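Local coordinates for protein N-alpha-acetyltransferase (Sulfolobus solfataricus P2, PDB 4R3L) that transfers an acetyl group from acetyl-CoA to the free N-terminal amino group of proteins, preferring those that begin with serine, at residues D23-I28 with Y40-H45; T106-S111 with I136-K141. All coordinates share one frame; numbering follows the deposited sequence.

Contact 1 (D23-I28 with Y40-H45)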
loop_
_atom_site.group_PDB
_atom_site.type_symbol
_atom_site.label_atom_id
_atom_site.label_comp_id
_atom_site.label_asym_id
_atom_site.label_seq_id
_atom_site.Cartn_x
_atom_site.Cartn_y
_atom_site.Cartn_z
ATOM N N ASP A 23 16.783 1.305 3.941
ATOM C CA ASP A 23 17.080 1.819 5.277
ATOM C C ASP A 23 16.153 2.977 5.667
ATOM O O ASP A 23 15.648 3.018 6.790
ATOM C CB ASP A 23 18.547 2.250 5.376
ATOM C CG ASP A 23 19.481 1.073 5.619
ATOM O OD1 ASP A 23 18.982 -0.016 5.982
ATOM O OD2 ASP A 23 20.708 1.231 5.449
ATOM N N GLN A 24 15.915 3.903 4.745
ATOM C CA GLN A 24 15.045 5.035 5.042
ATOM C C GLN A 24 13.579 4.595 5.112
ATOM O O GLN A 24 12.807 5.105 5.909
ATOM C CB GLN A 24 15.198 6.149 3.991
ATOM C CG GLN A 24 16.581 6.787 3.921
ATOM C CD GLN A 24 16.755 7.667 2.688
ATOM O OE1 GLN A 24 16.135 8.725 2.573
ATOM N NE2 GLN A 24 17.588 7.219 1.754
ATOM N N ILE A 25 13.210 3.659 4.252
ATOM C CA ILE A 25 11.861 3.091 4.259
ATOM C C ILE A 25 11.528 2.443 5.593
ATOM O O ILE A 25 10.444 2.647 6.142
ATOM C CB ILE A 25 11.703 2.065 3.109
ATOM C CG1 ILE A 25 11.643 2.805 1.756
ATOM C CG2 ILE A 25 10.469 1.191 3.324
ATOM C CD1 ILE A 25 11.683 1.877 0.525
ATOM N N ILE A 26 12.471 1.668 6.125
ATOM C CA ILE A 26 12.280 1.028 7.415
ATOM C C ILE A 26 12.120 2.077 8.505
ATOM O O ILE A 26 11.244 1.956 9.353
ATOM C CB ILE A 26 13.465 0.070 7.759
ATOM C CG1 ILE A 26 13.479 -1.114 6.789
ATOM C CG2 ILE A 26 13.370 -0.416 9.199
ATOM C CD1 ILE A 26 14.608 -2.120 7.065
ATOM N N LYS A 27 12.954 3.110 8.464
ATOM C CA LYS A 27 12.857 4.207 9.415
ATOM C C LYS A 27 11.466 4.823 9.421
ATOM O O LYS A 27 10.872 5.033 10.478
ATOM C CB LYS A 27 13.888 5.289 9.095
ATOM C CG LYS A 27 13.656 6.599 9.849
ATOM C CD LYS A 27 14.322 7.785 9.153
ATOM C CE LYS A 27 13.325 8.921 8.929
ATOM N NZ LYS A 27 13.994 10.170 8.456
ATOM N N ILE A 28 10.954 5.118 8.230
ATOM C CA ILE A 28 9.609 5.671 8.083
ATOM C C ILE A 28 8.562 4.722 8.660
ATOM O O ILE A 28 7.654 5.120 9.393
ATOM C CB ILE A 28 9.293 5.946 6.598
ATOM C CG1 ILE A 28 10.212 7.050 6.067
ATOM C CG2 ILE A 28 7.829 6.338 6.427
ATOM C CD1 ILE A 28 10.158 7.226 4.558
ATOM N N TYR A 40 14.458 -8.214 5.477
ATOM C CA TYR A 40 14.343 -9.177 4.384
ATOM C C TYR A 40 12.964 -9.128 3.718
ATOM O O TYR A 40 12.812 -9.456 2.543
ATOM C CB TYR A 40 14.642 -10.606 4.868
ATOM C CG TYR A 40 13.617 -11.222 5.795
ATOM C CD1 TYR A 40 12.438 -11.772 5.294
ATOM C CD2 TYR A 40 13.862 -11.316 7.163
ATOM C CE1 TYR A 40 11.506 -12.358 6.132
ATOM C CE2 TYR A 40 12.933 -11.914 8.018
ATOM C CZ TYR A 40 11.753 -12.421 7.485
ATOM O OH TYR A 40 10.811 -13.005 8.297
ATOM N N PHE A 41 11.958 -8.733 4.490
ATOM C CA PHE A 41 10.598 -8.603 3.969
ATOM C C PHE A 41 10.554 -7.482 2.913
ATOM O O PHE A 41 10.022 -7.672 1.815
ATOM C CB PHE A 41 9.651 -8.336 5.129
ATOM C CG PHE A 41 8.195 -8.324 4.767
ATOM C CD1 PHE A 41 7.425 -9.469 4.903
ATOM C CD2 PHE A 41 7.575 -7.146 4.370
ATOM C CE1 PHE A 41 6.069 -9.455 4.609
ATOM C CE2 PHE A 41 6.216 -7.127 4.069
ATOM C CZ PHE A 41 5.466 -8.289 4.198
ATOM N N PHE A 42 11.121 -6.330 3.240
ATOM C CA PHE A 42 11.165 -5.222 2.286
ATOM C C PHE A 42 11.958 -5.630 1.051
ATOM O O PHE A 42 11.544 -5.360 -0.066
ATOM C CB PHE A 42 11.758 -3.965 2.924
ATOM C CG PHE A 42 10.858 -3.330 3.948
ATOM C CD1 PHE A 42 9.851 -2.459 3.550
ATOM C CD2 PHE A 42 11.003 -3.608 5.296
ATOM C CE1 PHE A 42 9.018 -1.866 4.487
ATOM C CE2 PHE A 42 10.158 -3.024 6.235
ATOM C CZ PHE A 42 9.173 -2.157 5.825
ATOM N N VAL A 43 13.075 -6.332 1.248
ATOM C CA VAL A 43 13.913 -6.722 0.122
ATOM C C VAL A 43 13.175 -7.662 -0.822
ATOM O O VAL A 43 13.242 -7.498 -2.045
ATOM C CB VAL A 43 15.240 -7.380 0.611
ATOM C CG1 VAL A 43 15.967 -8.068 -0.545
ATOM C CG2 VAL A 43 16.112 -6.326 1.234
ATOM N N GLU A 44 12.445 -8.631 -0.277
ATOM C CA GLU A 44 11.772 -9.579 -1.152
ATOM C C GLU A 44 10.646 -8.923 -1.933
ATOM O O GLU A 44 10.414 -9.264 -3.085
ATOM C CB GLU A 44 11.248 -10.767 -0.363
ATOM C CG GLU A 44 12.422 -11.663 0.027
ATOM C CD GLU A 44 12.026 -12.859 0.849
ATOM O OE1 GLU A 44 12.339 -12.858 2.058
ATOM O OE2 GLU A 44 11.447 -13.808 0.281
ATOM N N HIS A 45 9.935 -7.995 -1.305
ATOM C CA HIS A 45 8.864 -7.316 -2.036
ATOM C C HIS A 45 9.446 -6.408 -3.112
ATOM O O HIS A 45 8.858 -6.255 -4.188
ATOM C CB HIS A 45 7.966 -6.527 -1.071
ATOM C CG HIS A 45 7.042 -7.394 -0.278
ATOM N ND1 HIS A 45 7.494 -8.276 0.680
ATOM C CD2 HIS A 45 5.696 -7.539 -0.322
ATOM C CE1 HIS A 45 6.463 -8.921 1.203
ATOM N NE2 HIS A 45 5.361 -8.485 0.620
#
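The ring of F42 reaches out from helix 39-49 and is met by two isoleucines that follow one another on helix 22-32. The I25 methyl CG2 lies 3.6 Å from F42 CE1 and almost as near to CD1. I26 CG1, a methylene, stands 3.8 Å from F42 CD2, on the other branch of the ring. Both come in at a slant to the ring, and the contact is purely apolar. F42 has its CG anti to the carbonyl carbon (chi1 -70°), which carries the ring across to the other helix. The side chains thus meet between backbones whose nearest CA atoms, those of I26 and F42, are 8.2 Å apart.

These are the two helices that follow the first strand of the GNAT fold, packed side by side on one face of the central sheet. Y37, a substrate-binding residue in the loop leading into the second helix, touches the F42 side chain and stacks its ring on that of F41. Beneath the pair lies strand 61-72, where Y65 touches I25 and M67 touches F41 and F42.

One turn further on, H45 is tied back to its own helix: its ND1 donates to F41 O at 2.8 Å, with an N-H...O angle of 147°. The same oxygen takes the helical bond from H45 N on the opposite face of its plane. That grip holds the imidazole so that CE1 sits over the rim of one face of the F41 ring.

Contact 2 (T106-S111 with I136-K141). With COA (coenzyme A), chain C.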
loop_
_atom_site.group_PDB
_atom_site.type_symbol
_atom_site.label_atom_id
_atom_site.label_comp_id
_atom_site.label_asym_id
_atom_site.label_seq_id
_atom_site.Cartn_x
_atom_site.Cartn_y
_atom_site.Cartn_z
ATOM N N THR A 106 -0.533 10.135 -4.851
ATOM C CA THR A 106 0.247 9.873 -6.043
ATOM C C THR A 106 0.988 8.536 -5.931
ATOM O O THR A 106 1.172 7.857 -6.934
ATOM C CB THR A 106 1.250 11.007 -6.331
ATOM O OG1 THR A 106 2.170 11.138 -5.234
ATOM C CG2 THR A 106 0.495 12.326 -6.542
ATOM N N LEU A 107 1.397 8.159 -4.722
ATOM C CA LEU A 107 1.999 6.823 -4.540
ATOM C C LEU A 107 1.006 5.731 -4.969
ATOM O O LEU A 107 1.359 4.782 -5.680
ATOM C CB LEU A 107 2.437 6.597 -3.081
ATOM C CG LEU A 107 3.709 7.331 -2.634
ATOM C CD1 LEU A 107 3.884 7.268 -1.118
ATOM C CD2 LEU A 107 4.942 6.762 -3.338
ATOM N N LEU A 108 -0.237 5.853 -4.513
ATOM C CA LEU A 108 -1.265 4.875 -4.873
ATOM C C LEU A 108 -1.539 4.865 -6.368
ATOM O O LEU A 108 -1.717 3.805 -6.950
ATOM C CB LEU A 108 -2.569 5.142 -4.117
ATOM C CG LEU A 108 -2.635 4.659 -2.671
ATOM C CD1 LEU A 108 -3.618 5.486 -1.863
ATOM C CD2 LEU A 108 -3.030 3.170 -2.641
ATOM N N GLU A 109 -1.583 6.039 -6.998
ATOM C CA GLU A 109 -1.852 6.065 -8.427
ATOM C C GLU A 109 -0.754 5.363 -9.198
ATOM O O GLU A 109 -1.029 4.626 -10.147
ATOM C CB GLU A 109 -2.003 7.499 -8.942
ATOM C CG GLU A 109 -2.542 7.569 -10.383
ATOM C CD GLU A 109 -1.462 7.497 -11.476
ATOM O OE1 GLU A 109 -0.252 7.570 -11.169
ATOM O OE2 GLU A 109 -1.838 7.379 -12.669
ATOM N N ALA A 110 0.488 5.596 -8.788
ATOM C CA ALA A 110 1.625 5.021 -9.488
ATOM C C ALA A 110 1.634 3.506 -9.326
ATOM O O ALA A 110 1.855 2.763 -10.294
ATOM C CB ALA A 110 2.938 5.619 -8.967
ATOM N N SER A 111 1.410 3.058 -8.094
ATOM C CA SER A 111 1.381 1.626 -7.819
ATOM C C SER A 111 0.224 0.981 -8.572
ATOM O O SER A 111 0.391 -0.064 -9.185
ATOM C CB SER A 111 1.274 1.350 -6.310
ATOM O OG SER A 111 1.579 -0.019 -6.029
ATOM N N ILE A 136 -8.504 6.099 5.745
ATOM C CA ILE A 136 -9.802 5.712 5.194
ATOM C C ILE A 136 -10.360 6.786 4.260
ATOM O O ILE A 136 -10.965 6.487 3.206
ATOM C CB ILE A 136 -10.814 5.435 6.316
ATOM C CG1 ILE A 136 -10.369 4.230 7.155
ATOM C CG2 ILE A 136 -12.198 5.188 5.751
ATOM C CD1 ILE A 136 -11.303 3.931 8.310
ATOM N N ALA A 137 -10.166 8.038 4.657
ATOM C CA ALA A 137 -10.603 9.170 3.844
ATOM C C ALA A 137 -9.887 9.161 2.500
ATOM O O ALA A 137 -10.514 9.366 1.458
ATOM C CB ALA A 137 -10.349 10.484 4.574
ATOM N N LEU A 138 -8.578 8.926 2.548
ATOM C CA LEU A 138 -7.735 8.843 1.360
ATOM C C LEU A 138 -8.323 7.816 0.389
ATOM O O LEU A 138 -8.668 8.140 -0.750
ATOM C CB LEU A 138 -6.302 8.474 1.767
ATOM C CG LEU A 138 -5.273 7.967 0.756
ATOM C CD1 LEU A 138 -4.792 9.093 -0.118
ATOM C CD2 LEU A 138 -4.095 7.280 1.466
ATOM N N TYR A 139 -8.472 6.584 0.867
ATOM C CA TYR A 139 -8.962 5.492 0.032
ATOM C C TYR A 139 -10.380 5.724 -0.508
ATOM O O TYR A 139 -10.679 5.389 -1.659
ATOM C CB TYR A 139 -8.908 4.181 0.822
ATOM C CG TYR A 139 -7.556 3.896 1.454
ATOM C CD1 TYR A 139 -6.368 4.196 0.795
ATOM C CD2 TYR A 139 -7.470 3.331 2.714
ATOM C CE1 TYR A 139 -5.134 3.923 1.384
ATOM C CE2 TYR A 139 -6.258 3.071 3.303
ATOM C CZ TYR A 139 -5.091 3.370 2.642
ATOM O OH TYR A 139 -3.883 3.084 3.252
ATOM N N GLU A 140 -11.272 6.270 0.305
ATOM C CA GLU A 140 -12.622 6.535 -0.199
ATOM C C GLU A 140 -12.595 7.622 -1.291
ATOM O O GLU A 140 -13.350 7.558 -2.260
ATOM C CB GLU A 140 -13.566 6.925 0.944
ATOM C CG GLU A 140 -13.972 5.739 1.823
ATOM C CD GLU A 140 -14.793 6.152 3.034
ATOM O OE1 GLU A 140 -14.782 7.354 3.377
ATOM O OE2 GLU A 140 -15.445 5.272 3.641
ATOM N N LYS A 141 -11.697 8.591 -1.152
ATOM C CA LYS A 141 -11.523 9.604 -2.194
ATOM C C LYS A 141 -11.061 8.989 -3.513
ATOM O O LYS A 141 -11.400 9.486 -4.583
ATOM C CB LYS A 141 -10.530 10.681 -1.752
ATOM C CG LYS A 141 -11.176 11.916 -1.133
ATOM C CD LYS A 141 -10.431 13.187 -1.531
ATOM C CE LYS A 141 -11.078 14.435 -0.929
ATOM N NZ LYS A 141 -12.485 14.659 -1.381
HETATM N N1A COA C . -7.932 13.874 7.754
HETATM C C2A COA C . -8.906 13.875 6.819
HETATM N N3A COA C . -8.642 13.535 5.556
HETATM C C4A COA C . -7.374 13.180 5.180
HETATM C C5A COA C . -6.351 13.171 6.116
HETATM C C6A COA C . -6.658 13.532 7.437
HETATM N N6A COA C . -5.614 13.534 8.455
HETATM N N7A COA C . -5.192 12.774 5.459
HETATM C C8A COA C . -5.509 12.553 4.153
HETATM N N9A COA C . -6.825 12.785 3.971
HETATM C C1B COA C . -7.574 12.687 2.708
HETATM C C2B COA C . -7.950 14.037 2.240
HETATM O O2B COA C . -9.116 13.990 1.498
HETATM C C3B COA C . -6.861 14.381 1.357
HETATM O O3B COA C . -7.257 15.401 0.529
HETATM P P3B COA C . -6.888 16.880 0.900
HETATM O O7A COA C . -7.047 17.782 -0.324
HETATM O O8A COA C . -5.481 16.932 1.349
HETATM O O9A COA C . -7.782 17.360 2.002
HETATM C C4B COA C . -6.667 13.110 0.637
HETATM O O4B COA C . -6.791 12.130 1.637
HETATM C C5B COA C . -5.322 13.004 0.050
HETATM O O5B COA C . -4.318 12.834 1.010
HETATM P P1A COA C . -2.767 12.785 0.716
HETATM O O1A COA C . -2.133 14.136 0.903
HETATM O O2A COA C . -2.538 12.232 -0.630
HETATM O O3A COA C . -2.249 11.812 1.872
HETATM P P2A COA C . -0.902 11.955 2.680
HETATM O O4A COA C . -0.989 13.033 3.748
HETATM O O5A COA C . 0.248 12.175 1.750
HETATM O O6A COA C . -0.667 10.549 3.425
HETATM C CBP COA C . -1.374 8.743 4.907
HETATM C CCP COA C . -1.767 9.863 3.897
HETATM C CDP COA C . -2.625 8.100 5.443
HETATM C CEP COA C . -0.532 7.720 4.147
HETATM C CAP COA C . -0.575 9.433 5.989
HETATM O OAP COA C . -1.385 10.192 6.889
HETATM C C9P COA C . 0.251 8.504 6.858
HETATM O O9P COA C . 1.397 8.132 6.492
HETATM N N8P COA C . -0.224 8.037 8.143
HETATM C C7P COA C . 0.541 7.144 9.008
HETATM C C6P COA C . 0.816 5.753 8.368
HETATM C C5P COA C . -0.457 5.080 7.862
HETATM O O5P COA C . -1.459 5.044 8.622
HETATM N N4P COA C . -0.507 4.516 6.511
HETATM C C3P COA C . -1.720 3.890 6.024
HETATM C C2P COA C . -2.156 2.578 6.665
HETATM S S1P COA C . -3.359 1.598 5.827
#
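L108 of helix 103-119 pushes a single methyl, CD1, between L138 and Y139 of helix 133-141. The apolar contacts all run through that methyl. L108 CD1 meets L138 tip to tip, 3.8 Å from CD2, and lies in the plane of the Y139 ring, at its edge, 3.9 Å from Y139 CE1. L138 has its CG anti to the backbone N (chi1 164°), which sends the isobutyl group toward the first helix; the L108 and Y139 side chains cross at about a right angle.

A second set of contacts is with coenzyme A. Y139 OH comes within 3.0 Å of S1P, the sulfur that carries the acetyl group in acetyl-CoA. L138 CA lies 3.4 Å from the ribose oxygen O4B, A137 CB packs near the adenine at N3A, and the bent K141 chain brings CE to 3.2 Å from O2B. Helix 103-119 follows the GNAT pyrophosphate-binding loop, whose R100 N and G102 N bind the cofactor, while helix 133-141 touches its adenosine and thiol ends.

The two helices share one face of the sheet: L108 rests on strands 61-72 and 83-94, Y139 on strands 83-94, 123-129 and 160-166.

Overall arrangement
From the N terminus, strand 13-16 at one edge of the sheet leads into helices 22-32 and 39-49, and contact 1 closes the short loop between them. The chain then runs through strands 54-58, 61-72 and 83-94 before helix 103-119. Contact 2 closes a longer loop, which includes strand 123-129, by bringing helix 133-141 back beside that helix. The two loops follow in series, neither nesting nor crossing. Their centres are 21 Å apart, on opposite sides of the chain's centre, with the sheet between them: one helix pair covers the face beside substrate-binding Y37, the other the coenzyme A face. Strand 61-72 is touched by side chains of both contacts.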